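PDB 5HUB: chorismate mutase from Corynebacterium glutamicum, which probably catalyses the pericyclic rearrangement of chorismate to prephenate in the shikimate pathway, as a small all-helical enzyme of the AroQ type. Local coordinates for residues T36-Q40 with L82-R86. Coordinates in Å, arbitrary orientation, origin at the centre of the assembly. Residues are numbered along the deposited sequence.
Sequences TKISQ and LRMGR
Residues 36-40 form a helical turn late in the long helix 11-42, with Gln-40 N hydrogen-bonded to Thr-36 O at 2.9 Å; against it lies segment 82-86, at the C-terminal part of helix 74-84. The backbones come closest where Thr-36 CA is 4.7 Å from Gly-85 CA, and 247 Å² is buried in all. Arg-83, out of reach of residues 36-40, salt-bridges Glu-73 of the second subunit. Met-84 (chi1 m, chi2 t, chi3 p) runs past Thr-36, its CE 3.6 Å from Thr-36 OG1, a hydroxyl hydrogen-bonded to Val-32 O. Met-84 O lies 3.4 Å from Thr-36 CG2 and 3.2 Å from Gln-40 NE2. Gly-85 (phi/psi -78/-3) brings bare backbone against the turn: an ideal CB here would sit 2.5 Å from Ser-39 OG, a clash. Ser-39, chi1 t, donates from OG to Gly-85 O at 2.8 Å. The Arg-86 side chain departs to salt-bridge Glu-59, while Arg-86 O stays 3.9 Å from Gln-40 NE2. Glycine-mediated close approach thus packs residues 84-86 onto helix 11-42, within the three-helix subunit of the intertwined AroQ chorismate mutase dimer.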
ATOM      1  N   THR A  36     -10.063  -1.783   3.487  1.00 15.54           N
ATOM      2  CA  THR A  36     -10.945  -0.680   3.177  1.00 15.63           C
ATOM      3  C   THR A  36     -12.379  -1.122   3.391  1.00 16.39           C
ATOM      4  O   THR A  36     -13.149  -0.388   3.998  1.00 18.23           O
ATOM      5  CB  THR A  36     -10.677  -0.238   1.754  1.00 16.37           C
ATOM      6  OG1 THR A  36      -9.321   0.260   1.675  1.00 17.60           O
ATOM      7  CG2 THR A  36     -11.649   0.788   1.296  1.00 17.83           C
ATOM      8  N   LYS A  37     -12.739  -2.339   3.047  1.00 16.66           N
ATOM      9  CA  LYS A  37     -14.075  -2.867   3.270  1.00 17.83           C
ATOM     10  C   LYS A  37     -14.381  -2.867   4.791  1.00 17.68           C
ATOM     11  O   LYS A  37     -15.470  -2.461   5.212  1.00 20.41           O
ATOM     12  CB  LYS A  37     -14.192  -4.274   2.702  1.00 18.59           C
ATOM     13  CG  LYS A  37     -15.611  -4.805   2.730  0.50 19.11           C
ATOM     14  CD  LYS A  37     -15.745  -6.072   1.912  0.50 24.22           C
ATOM     15  CE  LYS A  37     -15.390  -7.268   2.755  0.50 30.48           C
ATOM     16  NZ  LYS A  37     -15.910  -8.542   2.181  1.00 40.54           N
ATOM     17  N   ILE A  38     -13.459  -3.360   5.593  1.00 16.10           N
ATOM     18  CA  ILE A  38     -13.665  -3.380   7.063  1.00 16.48           C
ATOM     19  C   ILE A  38     -13.767  -1.962   7.564  1.00 16.83           C
ATOM     20  O   ILE A  38     -14.687  -1.659   8.392  1.00 19.31           O
ATOM     21  CB  ILE A  38     -12.524  -4.079   7.769  1.00 16.58           C
ATOM     22  CG1 ILE A  38     -12.534  -5.540   7.441  1.00 18.15           C
ATOM     23  CG2 ILE A  38     -12.669  -3.918   9.305  1.00 16.88           C
ATOM     24  CD1 ILE A  38     -11.296  -6.298   7.812  1.00 20.29           C
ATOM     25  N   SER A  39     -12.889  -1.077   7.207  1.00 16.85           N
ATOM     26  CA  SER A  39     -12.922   0.272   7.659  1.00 18.52           C
ATOM     27  C   SER A  39     -14.222   0.951   7.337  1.00 19.39           C
ATOM     28  O   SER A  39     -14.824   1.588   8.233  1.00 24.03           O
ATOM     29  CB  SER A  39     -11.722   1.043   7.125  1.00 17.89           C
ATOM     30  OG  SER A  39     -11.700   2.317   7.741  1.00 22.67           O
ATOM     31  N   GLN A  40     -14.718   0.779   6.122  1.00 22.14           N
ATOM     32  CA  GLN A  40     -15.945   1.453   5.744  1.00 22.82           C
ATOM     33  C   GLN A  40     -17.130   0.898   6.528  1.00 25.98           C
ATOM     34  O   GLN A  40     -18.096   1.605   6.786  1.00 39.41           O
ATOM     35  CB  GLN A  40     -16.194   1.348   4.245  1.00 22.35           C
ATOM     36  CG  GLN A  40     -15.163   2.076   3.398  1.00 23.89           C
ATOM     37  CD  GLN A  40     -15.429   2.014   1.930  1.00 29.02           C
ATOM     38  OE1 GLN A  40     -15.886   1.000   1.416  1.00 35.59           O
ATOM     39  NE2 GLN A  40     -15.094   3.084   1.219  1.00 35.33           N
ATOM     40  N   LEU A  82      -6.174   5.723   4.980  1.00 15.92           N
ATOM     41  CA  LEU A  82      -7.141   6.470   5.795  1.00 16.76           C
ATOM     42  C   LEU A  82      -8.205   7.099   4.947  1.00 17.76           C
ATOM     43  O   LEU A  82      -9.397   7.024   5.319  1.00 21.38           O
ATOM     44  CB  LEU A  82      -6.418   7.493   6.650  1.00 17.54           C
ATOM     45  CG  LEU A  82      -5.505   6.910   7.728  1.00 18.55           C
ATOM     46  CD1 LEU A  82      -4.778   8.036   8.461  1.00 19.90           C
ATOM     47  CD2 LEU A  82      -6.308   6.065   8.746  1.00 19.46           C
ATOM     48  N   ARG A  83      -7.856   7.741   3.837  1.00 19.38           N
ATOM     49  CA  ARG A  83      -8.890   8.287   2.918  1.00 20.59           C
ATOM     50  C   ARG A  83      -9.816   7.217   2.369  1.00 19.35           C
ATOM     51  O   ARG A  83     -11.035   7.348   2.404  1.00 23.82           O
ATOM     52  CB  ARG A  83      -8.295   9.053   1.742  1.00 22.11           C
ATOM     53  CG  ARG A  83      -7.653  10.386   2.058  1.00 25.13           C
ATOM     54  CD  ARG A  83      -7.416  11.197   0.771  1.00 25.65           C
ATOM     55  NE  ARG A  83      -6.446  10.612  -0.147  1.00 25.82           N
ATOM     56  CZ  ARG A  83      -5.112  10.710  -0.029  1.00 25.71           C
ATOM     57  NH1 ARG A  83      -4.379  10.119  -0.909  1.00 26.92           N
ATOM     58  NH2 ARG A  83      -4.510  11.334   0.997  1.00 31.17           N
ATOM     59  N   MET A  84      -9.244   6.117   1.921  1.00 18.64           N
ATOM     60  CA  MET A  84     -10.056   5.025   1.432  1.00 18.66           C
ATOM     61  C   MET A  84     -11.035   4.452   2.462  1.00 19.26           C
ATOM     62  O   MET A  84     -12.164   4.044   2.121  1.00 22.60           O
ATOM     63  CB  MET A  84      -9.162   3.911   0.948  1.00 16.50           C
ATOM     64  CG  MET A  84      -8.413   4.228  -0.345  1.00 16.92           C
ATOM     65  SD  MET A  84      -7.333   2.902  -0.903  1.00 20.00           S
ATOM     66  CE  MET A  84      -8.575   1.787  -1.523  1.00 17.81           C
ATOM     67  N   GLY A  85     -10.592   4.417   3.715  1.00 18.71           N
ATOM     68  CA  GLY A  85     -11.349   3.767   4.789  1.00 19.89           C
ATOM     69  C   GLY A  85     -12.491   4.586   5.310  1.00 22.20           C
ATOM     70  O   GLY A  85     -13.172   4.092   6.196  1.00 27.24           O
ATOM     71  N   ARG A  86     -12.701   5.813   4.824  1.00 22.99           N
ATOM     72  CA  ARG A  86     -13.879   6.611   5.225  1.00 28.16           C
ATOM     73  C   ARG A  86     -15.042   6.285   4.304  1.00 38.02           C
ATOM     74  O   ARG A  86     -14.965   6.503   3.087  1.00 54.69           O
ATOM     75  CB  ARG A  86     -13.524   8.086   5.142  1.00 29.90           C
ATOM     76  CG  ARG A  86     -12.418   8.445   6.130  1.00 30.75           C
ATOM     77  CD  ARG A  86     -12.286   9.911   6.512  1.00 34.18           C
ATOM     78  NE  ARG A  86     -11.068  10.061   7.337  1.00 31.62           N
ATOM     79  CZ  ARG A  86      -9.861  10.457   6.914  1.00 28.42           C
ATOM     80  NH1 ARG A  86      -9.628  10.765   5.621  1.00 32.96           N
ATOM     81  NH2 ARG A  86      -8.844  10.465   7.759  1.00 26.96           N
TER